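Local coordinates for protein type III restriction-modification enzyme EcoP15I Mod subunit (Escherichia coli, PDB 4ZCF) that methylates the second adenine of the DNA sequence 5'-CAGCAG-3' as the modification subunit of a type III restriction enzyme, using S-adenosyl-L-methionine, at residues V270-E275 and D312-G317; Q291-R294 and E299-P302; Y349-D354 and I375-Y380. All coordinates share one frame; numbering follows the deposited sequence.

Contact 1 (V270-E275 and D312-G317); sequences VNIGEE and DGIYTG
Ile314 reaches out of strand 313-318 and lays the end of its side chain on helix 264-279 at Ile272 and Gly273, a helix packed against the beginning of that strand in the small four-stranded antiparallel sheet. The two main chains come close here, with the CA atoms of Gly273 and Gly313 5.1 Å apart, because glycine occupies the facing position on both the helix and the strand. With no side chain on Gly273, the helix backbone itself becomes the surface that receives the isoleucine. The longer branch of Ile314 does the touching: CG1 stands beside the backbone N and anti to the carbonyl carbon (chi1 -66°), and from there the nearly extended second torsion carries CD1 to the helix. The CG2 branch, anti to the backbone N, is directed away from Gly273.

Ile272, one residue earlier on the helix, meets the same methyl from the side. Its CG2 lies 3.8 Å from Ile314 CD1, the two side chains crossing at a slant, while the remainder of Ile272 runs off to Trp292 of helix 283-296. That helix also covers Ile314 through Tyr289, and Ile309 and Tyr306 add to the apolar surroundings, so the touching residues are buried. No hydrogen bond joins the two segments; the contact across them is apolar packing.

Gly313 follows the tight turn that links strands 308-310 and 313-318, and its positive phi of 121° is a conformation suited to glycine. The hairpin places Ile314, second residue of its strand, next to the helix. Ile314 CD1 finally rests 3.6 Å from Gly273 CA, and the same methyl is 3.7 Å from Gly273 N.

Contact 2 (Q291-R294 and E299-P302); sequences QWFR and ELWP. With nucleotides of chain E.
After helix 283-296 the chain moves off into a loop that swings away from the helix direction, and Leu300 and Phe293 are the nearest residues, with CA atoms 9.0 Å apart, a gap bridged by side chains alone. Leu300 points its CB at the helix, and its CG stands beside the backbone N, anti to the carbonyl carbon (chi1 -56°). The CD1 branch then makes the contact. This methyl comes obliquely to the CD1-CE1 bond of Phe293, 3.7 Å from each atom. Trp292 comes more loosely to the same methyl, with its CZ3 4.2 Å from Leu300 CD1. Both aromatic side chains leave the helix with CG anti to the backbone N, which swings their ends round toward the leucine.

The result is a helix-to-loop packing in the part of the methyltransferase that also carries the small antiparallel sheet and meets the DNA. Leu269 of helix 264-279 touches Leu300 as well, and Leu346 of the second Mod subunit packs on both Trp292 and Leu300, placing this apolar cluster at the dimer interface.

Beyond Leu300 the loop turns to the nucleic acid. Trp301 donates its indole NE1 to OP1 of DT17 of chain E, 2.8 Å away, with an N-H...O angle of 148°; the oxygen sits at the edge of the ring, near its plane. Being directed at a phosphate, this bond grips the DNA backbone and not a base. The peptide bond between Trp301 and Pro302 is cis, and the proline folds over its neighbour: Pro302 CB lies 3.6 Å above the indole plane, over its centre, a CH-pi arrangement that would limit how the Trp301 ring can turn beside the phosphate.

Contact 3 (Y349-D354 and I375-Y380); sequences YRFPLD and IELKVY. With nucleotides of chain E.
Tyr349 and Phe351 pack on Ile375 and Leu377, while Arg350, between the two aromatic residues in sequence, is directed at the DNA. The contact joins the turn leading into helix 353-361 to strand 376-380 of the small antiparallel sheet, and a turn carrying an arginine that reads DNA is as expected of a target recognition region.

The direct packing is apolar and comes in two places. Phe351 and Leu377 approach from opposite directions, and the leucine CD1 methyl meets the far end of the ring at a slant, 3.8 Å from Phe351 CE2. In both side chains CG stands anti to the carbonyl carbon, which sets them facing one another. Further along, Ile375 CG1 lies 4.3 Å from Tyr349 CE1. Leu359 of the helix touches both Phe351 and Leu377, while Met356 packs on Ile375. No direct hydrogen bond crosses between the segments, but a water lies 2.8 Å from Tyr349 OH, in the plane of the ring at its edge, and accepts the backbone N-H of Ile375 (N to water 3.2 Å).

Arg350 turns to the major groove. Its NH1 bonds to N7 of DG15 of chain E (2.9 Å, 159°), and NH2 to O6 of the same guanine (2.7 Å, 141°), the two-pronged recognition of a guanine's Hoogsteen edge. NH1 also donates to OP2 of DT14 of chain E at 3.1 Å, nearly straight at 168°. Together with the bond from NE to His322 O, these interactions fix the rotation of the guanidinium group. The chain bends at chi3 to reach this position. With the thymine preceding the guanine, the grouping is a 5-methylpyrimidine-arginine-guanine triad: the C7 methyl of DT14 of chain E sits 3.7 Å above the guanidinium plane, over its centre.

Overall arrangement
The centres of all three contacts lie about 37 to 40 Å from the centre of the chain, apart from the large mixed sheet of the chain. Contact 2 falls between the two segments of contact 1 along the chain, and contact 3 follows. Contacts 1 and 2 are about 12 Å apart between centres, and Ile272 packs on Trp292 where successive helices 264-279 and 283-296 meet. Contacts 1 and 3, with centres about 21 Å apart, share the four-stranded sheet through neighbouring strands 313-318 and 376-380. The centres of contacts 2 and 3 are about 25 Å apart and the two do not touch, yet both reach chain E, so the same part of the chain grips the DNA backbone at both contacts and reads a base at contact 3.

Contact 1 (V270-E275 and D312-G317)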
loop_
_atom_site.group_PDB
_atom_site.type_symbol
_atom_site.label_atom_id
_atom_site.label_comp_id
_atom_site.label_asym_id
_atom_site.label_seq_id
_atom_site.Cartn_x
_atom_site.Cartn_y
_atom_site.Cartn_z
ATOM N N VAL A 270 -28.124 19.382 -15.526
ATOM C CA VAL A 270 -28.898 20.069 -14.476
ATOM C C VAL A 270 -29.293 21.486 -14.959
ATOM O O VAL A 270 -30.411 21.934 -14.704
ATOM C CB VAL A 270 -28.255 20.029 -13.050
ATOM C CG1 VAL A 270 -26.864 20.639 -13.026
ATOM C CG2 VAL A 270 -29.147 20.708 -12.018
ATOM N N ASN A 271 -28.382 22.146 -15.710
ATOM C CA ASN A 271 -28.588 23.460 -16.309
ATOM C C ASN A 271 -29.670 23.368 -17.391
ATOM O O ASN A 271 -30.630 24.132 -17.331
ATOM C CB ASN A 271 -27.275 24.024 -16.866
ATOM C CG ASN A 271 -27.421 25.373 -17.540
ATOM O OD1 ASN A 271 -27.624 26.413 -16.892
ATOM N ND2 ASN A 271 -27.328 25.378 -18.864
ATOM N N ILE A 272 -29.544 22.408 -18.330
ATOM C CA ILE A 272 -30.504 22.172 -19.407
ATOM C C ILE A 272 -31.878 21.773 -18.859
ATOM O O ILE A 272 -32.897 22.245 -19.374
ATOM C CB ILE A 272 -29.926 21.216 -20.498
ATOM C CG1 ILE A 272 -29.457 22.018 -21.736
ATOM C CG2 ILE A 272 -30.898 20.101 -20.922
ATOM C CD1 ILE A 272 -27.983 22.301 -21.796
ATOM N N GLY A 273 -31.875 20.965 -17.793
ATOM C CA GLY A 273 -33.064 20.489 -17.098
ATOM C C GLY A 273 -33.875 21.627 -16.537
ATOM O O GLY A 273 -35.054 21.760 -16.860
ATOM N N GLU A 274 -33.220 22.483 -15.742
ATOM C CA GLU A 274 -33.812 23.674 -15.130
ATOM C C GLU A 274 -34.218 24.722 -16.187
ATOM O O GLU A 274 -35.253 25.361 -16.012
ATOM C CB GLU A 274 -32.854 24.296 -14.103
ATOM C CG GLU A 274 -32.644 23.483 -12.833
ATOM C CD GLU A 274 -31.616 24.056 -11.871
ATOM O OE1 GLU A 274 -30.814 24.927 -12.284
ATOM O OE2 GLU A 274 -31.609 23.622 -10.696
ATOM N N GLU A 275 -33.415 24.890 -17.274
ATOM C CA GLU A 275 -33.698 25.817 -18.380
ATOM C C GLU A 275 -35.026 25.437 -19.043
ATOM O O GLU A 275 -35.870 26.310 -19.234
ATOM C CB GLU A 275 -32.556 25.822 -19.421
ATOM C CG GLU A 275 -32.534 27.052 -20.323
ATOM C CD GLU A 275 -31.829 26.934 -21.667
ATOM O OE1 GLU A 275 -31.352 27.977 -22.172
ATOM O OE2 GLU A 275 -31.794 25.819 -22.240
ATOM N N ASP A 312 -38.560 18.326 -11.147
ATOM C CA ASP A 312 -37.377 18.094 -10.297
ATOM C C ASP A 312 -36.072 17.827 -11.118
ATOM O O ASP A 312 -34.983 17.674 -10.535
ATOM C CB ASP A 312 -37.636 16.964 -9.307
ATOM N N GLY A 313 -36.211 17.790 -12.447
ATOM C CA GLY A 313 -35.109 17.634 -13.386
ATOM C C GLY A 313 -35.168 16.439 -14.313
ATOM O O GLY A 313 -36.155 15.693 -14.335
ATOM N N ILE A 314 -34.076 16.261 -15.083
ATOM C CA ILE A 314 -33.848 15.157 -16.019
ATOM C C ILE A 314 -33.538 13.903 -15.206
ATOM O O ILE A 314 -32.778 13.973 -14.248
ATOM C CB ILE A 314 -32.666 15.517 -16.977
ATOM C CG1 ILE A 314 -33.014 16.702 -17.902
ATOM C CG2 ILE A 314 -32.187 14.302 -17.782
ATOM C CD1 ILE A 314 -31.852 17.369 -18.515
ATOM N N TYR A 315 -34.115 12.761 -15.585
ATOM C CA TYR A 315 -33.879 11.474 -14.915
ATOM C C TYR A 315 -33.863 10.303 -15.890
ATOM O O TYR A 315 -34.172 10.468 -17.068
ATOM C CB TYR A 315 -34.890 11.226 -13.761
ATOM C CG TYR A 315 -36.321 11.010 -14.198
ATOM C CD1 TYR A 315 -36.788 9.736 -14.519
ATOM C CD2 TYR A 315 -37.231 12.067 -14.228
ATOM C CE1 TYR A 315 -38.110 9.525 -14.913
ATOM C CE2 TYR A 315 -38.555 11.871 -14.632
ATOM C CZ TYR A 315 -38.990 10.597 -14.972
ATOM O OH TYR A 315 -40.296 10.375 -15.336
ATOM N N THR A 316 -33.545 9.111 -15.370
ATOM C CA THR A 316 -33.489 7.846 -16.097
ATOM C C THR A 316 -34.355 6.777 -15.390
ATOM O O THR A 316 -34.612 6.861 -14.186
ATOM C CB THR A 316 -31.999 7.374 -16.194
ATOM O OG1 THR A 316 -31.827 6.440 -17.258
ATOM C CG2 THR A 316 -31.461 6.755 -14.890
ATOM N N GLY A 317 -34.745 5.758 -16.147
ATOM C CA GLY A 317 -35.366 4.579 -15.582
ATOM C C GLY A 317 -34.225 3.599 -15.350
ATOM O O GLY A 317 -33.688 3.071 -16.318
#

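Contact 2 (Q291-R294 and E299-P302)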
loop_
_atom_site.group_PDB
_atom_site.type_symbol
_atom_site.label_atom_id
_atom_site.label_comp_id
_atom_site.label_asym_id
_atom_site.label_seq_id
_atom_site.Cartn_x
_atom_site.Cartn_y
_atom_site.Cartn_z
ATOM N N GLN A 291 -36.880 16.217 -28.026
ATOM C CA GLN A 291 -36.372 16.884 -29.221
ATOM C C GLN A 291 -34.868 17.214 -29.060
ATOM O O GLN A 291 -34.062 16.797 -29.891
ATOM C CB GLN A 291 -37.212 18.146 -29.525
ATOM C CG GLN A 291 -36.951 18.768 -30.895
ATOM C CD GLN A 291 -37.689 20.073 -31.136
ATOM O OE1 GLN A 291 -38.858 20.262 -30.753
ATOM N NE2 GLN A 291 -37.033 20.988 -31.841
ATOM N N TRP A 292 -34.502 17.938 -27.990
ATOM C CA TRP A 292 -33.119 18.306 -27.689
ATOM C C TRP A 292 -32.310 17.061 -27.322
ATOM O O TRP A 292 -31.123 17.007 -27.653
ATOM C CB TRP A 292 -33.075 19.340 -26.557
ATOM C CG TRP A 292 -31.694 19.772 -26.134
ATOM C CD1 TRP A 292 -31.015 20.885 -26.542
ATOM C CD2 TRP A 292 -30.865 19.132 -25.153
ATOM N NE1 TRP A 292 -29.815 20.978 -25.878
ATOM C CE2 TRP A 292 -29.694 19.908 -25.026
ATOM C CE3 TRP A 292 -30.984 17.951 -24.396
ATOM C CZ2 TRP A 292 -28.637 19.525 -24.191
ATOM C CZ3 TRP A 292 -29.939 17.574 -23.573
ATOM C CH2 TRP A 292 -28.789 18.361 -23.465
ATOM N N PHE A 293 -32.946 16.081 -26.608
ATOM C CA PHE A 293 -32.313 14.826 -26.242
ATOM C C PHE A 293 -32.005 13.986 -27.490
ATOM O O PHE A 293 -30.844 13.585 -27.657
ATOM C CB PHE A 293 -33.136 14.039 -25.213
ATOM C CG PHE A 293 -32.443 12.793 -24.720
ATOM C CD1 PHE A 293 -31.440 12.867 -23.755
ATOM C CD2 PHE A 293 -32.788 11.543 -25.218
ATOM C CE1 PHE A 293 -30.815 11.707 -23.279
ATOM C CE2 PHE A 293 -32.168 10.385 -24.740
ATOM C CZ PHE A 293 -31.188 10.476 -23.774
ATOM N N ARG A 294 -33.015 13.763 -28.389
ATOM C CA ARG A 294 -32.830 12.996 -29.637
ATOM C C ARG A 294 -31.622 13.467 -30.460
ATOM O O ARG A 294 -30.866 12.630 -30.944
ATOM C CB ARG A 294 -34.092 13.004 -30.487
ATOM N N GLU A 299 -23.581 12.922 -27.365
ATOM C CA GLU A 299 -22.568 13.731 -26.666
ATOM C C GLU A 299 -22.684 13.600 -25.128
ATOM O O GLU A 299 -21.852 14.148 -24.399
ATOM C CB GLU A 299 -22.787 15.223 -27.019
ATOM C CG GLU A 299 -22.782 15.573 -28.504
ATOM C CD GLU A 299 -23.008 17.047 -28.773
ATOM O OE1 GLU A 299 -24.045 17.395 -29.384
ATOM O OE2 GLU A 299 -22.165 17.860 -28.334
ATOM N N LEU A 300 -23.725 12.900 -24.644
ATOM C CA LEU A 300 -24.084 12.780 -23.241
ATOM C C LEU A 300 -23.429 11.713 -22.402
ATOM O O LEU A 300 -23.694 11.692 -21.198
ATOM C CB LEU A 300 -25.618 12.788 -23.058
ATOM C CG LEU A 300 -26.353 14.017 -23.657
ATOM C CD1 LEU A 300 -27.855 13.923 -23.473
ATOM C CD2 LEU A 300 -25.799 15.337 -23.129
ATOM N N TRP A 301 -22.510 10.930 -22.926
ATOM C CA TRP A 301 -21.967 9.811 -22.185
ATOM C C TRP A 301 -21.299 10.347 -20.943
ATOM O O TRP A 301 -20.638 11.337 -21.040
ATOM C CB TRP A 301 -20.946 9.073 -23.049
ATOM C CG TRP A 301 -20.329 7.923 -22.379
ATOM C CD1 TRP A 301 -20.768 6.667 -22.372
ATOM C CD2 TRP A 301 -19.169 7.941 -21.580
ATOM N NE1 TRP A 301 -19.967 5.890 -21.634
ATOM C CE2 TRP A 301 -18.970 6.655 -21.125
ATOM C CE3 TRP A 301 -18.274 8.932 -21.199
ATOM C CZ2 TRP A 301 -17.923 6.322 -20.311
ATOM C CZ3 TRP A 301 -17.255 8.607 -20.389
ATOM C CH2 TRP A 301 -17.074 7.316 -19.955
ATOM N N PRO A 302 -21.458 9.710 -19.693
ATOM C CA PRO A 302 -22.143 8.412 -19.705
ATOM C C PRO A 302 -23.614 8.443 -19.350
ATOM O O PRO A 302 -24.156 7.460 -18.918
ATOM C CB PRO A 302 -21.425 7.613 -18.619
ATOM C CG PRO A 302 -20.529 8.518 -17.914
ATOM C CD PRO A 302 -20.991 9.877 -18.237
ATOM P P DT E 17 -21.983 3.494 -19.967
ATOM O OP1 DT E 17 -20.538 3.499 -20.294
ATOM O OP2 DT E 17 -22.942 4.297 -20.773
ATOM O "O5'" DT E 17 -22.489 1.967 -20.091
ATOM C "C5'" DT E 17 -21.696 0.765 -20.055
ATOM C "C4'" DT E 17 -22.253 -0.259 -21.030
ATOM O "O4'" DT E 17 -23.372 -0.987 -20.493
ATOM C "C3'" DT E 17 -22.746 0.205 -22.404
ATOM O "O3'" DT E 17 -22.556 -0.895 -23.272
ATOM C "C2'" DT E 17 -24.251 0.435 -22.202
ATOM C "C1'" DT E 17 -24.560 -0.680 -21.205
ATOM N N1 DT E 17 -25.734 -0.559 -20.273
ATOM C C2 DT E 17 -26.312 -1.753 -19.909
ATOM O O2 DT E 17 -25.862 -2.842 -20.282
ATOM N N3 DT E 17 -27.451 -1.625 -19.136
ATOM C C4 DT E 17 -28.019 -0.451 -18.663
ATOM O O4 DT E 17 -28.983 -0.492 -17.884
ATOM C C5 DT E 17 -27.387 0.754 -19.125
ATOM C C7 DT E 17 -27.912 2.066 -18.642
ATOM C C6 DT E 17 -26.305 0.657 -19.922
#

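Contact 3 (Y349-D354 and I375-Y380)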
loop_
_atom_site.group_PDB
_atom_site.type_symbol
_atom_site.label_atom_id
_atom_site.label_comp_id
_atom_site.label_asym_id
_atom_site.label_seq_id
_atom_site.Cartn_x
_atom_site.Cartn_y
_atom_site.Cartn_z
ATOM N N TYR A 349 -34.881 -10.483 -7.474
ATOM C CA TYR A 349 -34.459 -9.146 -7.037
ATOM C C TYR A 349 -33.115 -9.100 -6.308
ATOM O O TYR A 349 -32.630 -10.145 -5.879
ATOM C CB TYR A 349 -35.567 -8.469 -6.208
ATOM C CG TYR A 349 -36.879 -8.359 -6.955
ATOM C CD1 TYR A 349 -37.041 -7.443 -7.992
ATOM C CD2 TYR A 349 -37.951 -9.191 -6.646
ATOM C CE1 TYR A 349 -38.241 -7.343 -8.691
ATOM C CE2 TYR A 349 -39.163 -9.090 -7.329
ATOM C CZ TYR A 349 -39.298 -8.177 -8.362
ATOM O OH TYR A 349 -40.495 -8.062 -9.027
ATOM N N ARG A 350 -32.501 -7.881 -6.222
ATOM C CA ARG A 350 -31.248 -7.581 -5.495
ATOM C C ARG A 350 -31.563 -6.987 -4.107
ATOM O O ARG A 350 -30.668 -6.889 -3.258
ATOM C CB ARG A 350 -30.354 -6.585 -6.278
ATOM C CG ARG A 350 -30.921 -5.144 -6.395
ATOM C CD ARG A 350 -30.027 -4.200 -7.151
ATOM N NE ARG A 350 -29.685 -4.725 -8.474
ATOM C CZ ARG A 350 -28.863 -4.136 -9.333
ATOM N NH1 ARG A 350 -28.272 -2.987 -9.019
ATOM N NH2 ARG A 350 -28.601 -4.702 -10.501
ATOM N N PHE A 351 -32.824 -6.528 -3.920
ATOM C CA PHE A 351 -33.314 -5.897 -2.700
ATOM C C PHE A 351 -34.154 -6.845 -1.886
ATOM O O PHE A 351 -35.000 -7.512 -2.478
ATOM C CB PHE A 351 -34.198 -4.675 -3.027
ATOM C CG PHE A 351 -33.534 -3.578 -3.813
ATOM C CD1 PHE A 351 -32.657 -2.688 -3.194
ATOM C CD2 PHE A 351 -33.801 -3.413 -5.168
ATOM C CE1 PHE A 351 -32.028 -1.678 -3.926
ATOM C CE2 PHE A 351 -33.187 -2.386 -5.895
ATOM C CZ PHE A 351 -32.300 -1.528 -5.266
ATOM N N PRO A 352 -34.016 -6.874 -0.530
ATOM C CA PRO A 352 -34.949 -7.674 0.289
ATOM C C PRO A 352 -36.300 -6.946 0.308
ATOM O O PRO A 352 -36.310 -5.729 0.141
ATOM C CB PRO A 352 -34.315 -7.630 1.693
ATOM C CG PRO A 352 -32.961 -7.013 1.535
ATOM C CD PRO A 352 -33.068 -6.135 0.326
ATOM N N LEU A 353 -37.435 -7.654 0.509
ATOM C CA LEU A 353 -38.770 -7.020 0.573
ATOM C C LEU A 353 -38.773 -5.759 1.450
ATOM O O LEU A 353 -39.337 -4.739 1.053
ATOM C CB LEU A 353 -39.825 -7.999 1.100
ATOM C CG LEU A 353 -41.110 -8.145 0.259
ATOM C CD1 LEU A 353 -41.962 -9.298 0.754
ATOM C CD2 LEU A 353 -41.924 -6.848 0.203
ATOM N N ASP A 354 -38.113 -5.833 2.623
ATOM C CA ASP A 354 -37.968 -4.765 3.601
ATOM C C ASP A 354 -37.454 -3.482 2.929
ATOM O O ASP A 354 -38.035 -2.419 3.153
ATOM C CB ASP A 354 -37.018 -5.212 4.712
ATOM N N ILE A 375 -39.806 -3.717 -12.994
ATOM C CA ILE A 375 -39.700 -2.381 -12.399
ATOM C C ILE A 375 -38.335 -1.718 -12.615
ATOM O O ILE A 375 -37.308 -2.385 -12.812
ATOM C CB ILE A 375 -40.113 -2.334 -10.899
ATOM C CG1 ILE A 375 -39.351 -3.362 -10.036
ATOM C CG2 ILE A 375 -41.611 -2.420 -10.729
ATOM C CD1 ILE A 375 -39.145 -2.904 -8.655
ATOM N N GLU A 376 -38.335 -0.392 -12.532
ATOM C CA GLU A 376 -37.136 0.415 -12.665
ATOM C C GLU A 376 -37.064 1.359 -11.471
ATOM O O GLU A 376 -38.055 1.550 -10.754
ATOM C CB GLU A 376 -37.166 1.212 -13.988
ATOM C CG GLU A 376 -37.174 0.345 -15.236
ATOM C CD GLU A 376 -37.342 1.059 -16.566
ATOM O OE1 GLU A 376 -37.395 2.312 -16.579
ATOM O OE2 GLU A 376 -37.418 0.358 -17.601
ATOM N N LEU A 377 -35.884 1.953 -11.273
ATOM C CA LEU A 377 -35.623 2.939 -10.228
ATOM C C LEU A 377 -35.446 4.339 -10.828
ATOM O O LEU A 377 -34.679 4.524 -11.776
ATOM C CB LEU A 377 -34.373 2.546 -9.442
ATOM C CG LEU A 377 -34.571 1.491 -8.396
ATOM C CD1 LEU A 377 -33.341 0.611 -8.289
ATOM C CD2 LEU A 377 -34.903 2.131 -7.051
ATOM N N LYS A 378 -36.166 5.318 -10.294
ATOM C CA LYS A 378 -36.054 6.697 -10.759
ATOM C C LYS A 378 -34.764 7.286 -10.185
ATOM O O LYS A 378 -34.552 7.322 -8.958
ATOM C CB LYS A 378 -37.296 7.503 -10.363
ATOM C CG LYS A 378 -37.444 8.827 -11.077
ATOM C CD LYS A 378 -38.828 9.344 -10.876
ATOM C CE LYS A 378 -38.953 10.816 -11.143
ATOM N NZ LYS A 378 -40.379 11.278 -11.079
ATOM N N VAL A 379 -33.862 7.657 -11.098
ATOM C CA VAL A 379 -32.542 8.193 -10.768
ATOM C C VAL A 379 -32.340 9.463 -11.577
ATOM O O VAL A 379 -32.353 9.397 -12.799
ATOM C CB VAL A 379 -31.421 7.123 -11.007
ATOM C CG1 VAL A 379 -30.024 7.734 -10.932
ATOM C CG2 VAL A 379 -31.547 5.949 -10.031
ATOM N N TYR A 380 -32.171 10.615 -10.883
ATOM C CA TYR A 380 -31.952 11.954 -11.453
ATOM C C TYR A 380 -30.489 12.244 -11.731
ATOM O O TYR A 380 -29.633 11.970 -10.895
ATOM C CB TYR A 380 -32.474 13.029 -10.493
ATOM C CG TYR A 380 -33.975 13.193 -10.482
ATOM C CD1 TYR A 380 -34.774 12.432 -9.630
ATOM C CD2 TYR A 380 -34.596 14.153 -11.276
ATOM C CE1 TYR A 380 -36.155 12.614 -9.581
ATOM C CE2 TYR A 380 -35.980 14.322 -11.258
ATOM C CZ TYR A 380 -36.753 13.570 -10.391
ATOM O OH TYR A 380 -38.115 13.759 -10.356
ATOM P P DC E 13 -30.036 -3.780 0.512
ATOM O OP1 DC E 13 -30.887 -3.386 1.654
ATOM O OP2 DC E 13 -30.655 -4.529 -0.610
ATOM O "O5'" DC E 13 -29.426 -2.462 -0.123
ATOM C "C5'" DC E 13 -29.395 -2.545 -1.586
ATOM C "C4'" DC E 13 -28.092 -3.102 -2.157
ATOM O "O4'" DC E 13 -27.902 -4.544 -2.126
ATOM C "C3'" DC E 13 -27.866 -2.878 -3.623
ATOM O "O3'" DC E 13 -27.908 -1.476 -3.882
ATOM C "C2'" DC E 13 -26.468 -3.485 -3.647
ATOM C "C1'" DC E 13 -26.644 -4.730 -2.777
ATOM N N1 DC E 13 -26.413 -6.056 -3.501
ATOM C C2 DC E 13 -25.162 -6.335 -4.117
ATOM O O2 DC E 13 -24.222 -5.533 -4.042
ATOM N N3 DC E 13 -24.965 -7.545 -4.722
ATOM C C4 DC E 13 -25.940 -8.461 -4.761
ATOM N N4 DC E 13 -25.672 -9.629 -5.364
ATOM C C5 DC E 13 -27.209 -8.208 -4.154
ATOM C C6 DC E 13 -27.407 -7.012 -3.558
ATOM P P DG E 15 -24.789 3.544 -7.338
ATOM O OP1 DG E 15 -23.675 4.400 -6.869
ATOM O OP2 DG E 15 -26.078 3.519 -6.599
ATOM O "O5'" DG E 15 -25.147 3.786 -8.889
ATOM C "C5'" DG E 15 -24.116 4.170 -9.816
ATOM C "C4'" DG E 15 -24.348 3.695 -11.246
ATOM O "O4'" DG E 15 -24.292 2.245 -11.317
ATOM C "C3'" DG E 15 -25.651 4.130 -11.948
ATOM O "O3'" DG E 15 -25.386 4.380 -13.328
ATOM C "C2'" DG E 15 -26.510 2.877 -11.848
ATOM C "C1'" DG E 15 -25.413 1.830 -12.071
ATOM N N9 DG E 15 -25.803 0.474 -11.758
ATOM C C8 DG E 15 -26.846 0.105 -10.937
ATOM N N7 DG E 15 -26.933 -1.183 -10.801
ATOM C C5 DG E 15 -25.956 -1.699 -11.665
ATOM C C6 DG E 15 -25.583 -3.043 -11.919
ATOM O O6 DG E 15 -26.189 -4.057 -11.513
ATOM N N1 DG E 15 -24.479 -3.152 -12.787
ATOM C C2 DG E 15 -23.794 -2.071 -13.303
ATOM N N2 DG E 15 -22.769 -2.325 -14.131
ATOM N N3 DG E 15 -24.103 -0.806 -13.029
ATOM C C4 DG E 15 -25.210 -0.686 -12.232
ATOM P P DT E 14 -27.596 -0.812 -5.300
ATOM O OP1 DT E 14 -27.815 0.646 -5.156
ATOM O OP2 DT E 14 -28.369 -1.592 -6.278
ATOM O "O5'" DT E 14 -26.026 -1.115 -5.425
ATOM C "C5'" DT E 14 -24.978 -0.282 -4.911
ATOM C "C4'" DT E 14 -24.098 0.263 -6.038
ATOM O "O4'" DT E 14 -23.387 -0.806 -6.693
ATOM C "C3'" DT E 14 -24.831 0.967 -7.166
ATOM O "O3'" DT E 14 -24.121 2.113 -7.388
ATOM C "C2'" DT E 14 -24.780 0.059 -8.395
ATOM C "C1'" DT E 14 -23.591 -0.833 -8.111
ATOM N N1 DT E 14 -23.664 -2.266 -8.590
ATOM C C2 DT E 14 -22.769 -2.740 -9.556
ATOM O O2 DT E 14 -21.940 -2.070 -10.142
ATOM N N3 DT E 14 -22.872 -4.076 -9.859
ATOM C C4 DT E 14 -23.742 -4.981 -9.280
ATOM O O4 DT E 14 -23.703 -6.145 -9.666
ATOM C C5 DT E 14 -24.653 -4.442 -8.278
ATOM C C7 DT E 14 -25.677 -5.320 -7.621
ATOM C C6 DT E 14 -24.571 -3.128 -7.981
HETATM O O HOH W 1 -40.491 -6.423 -11.337
#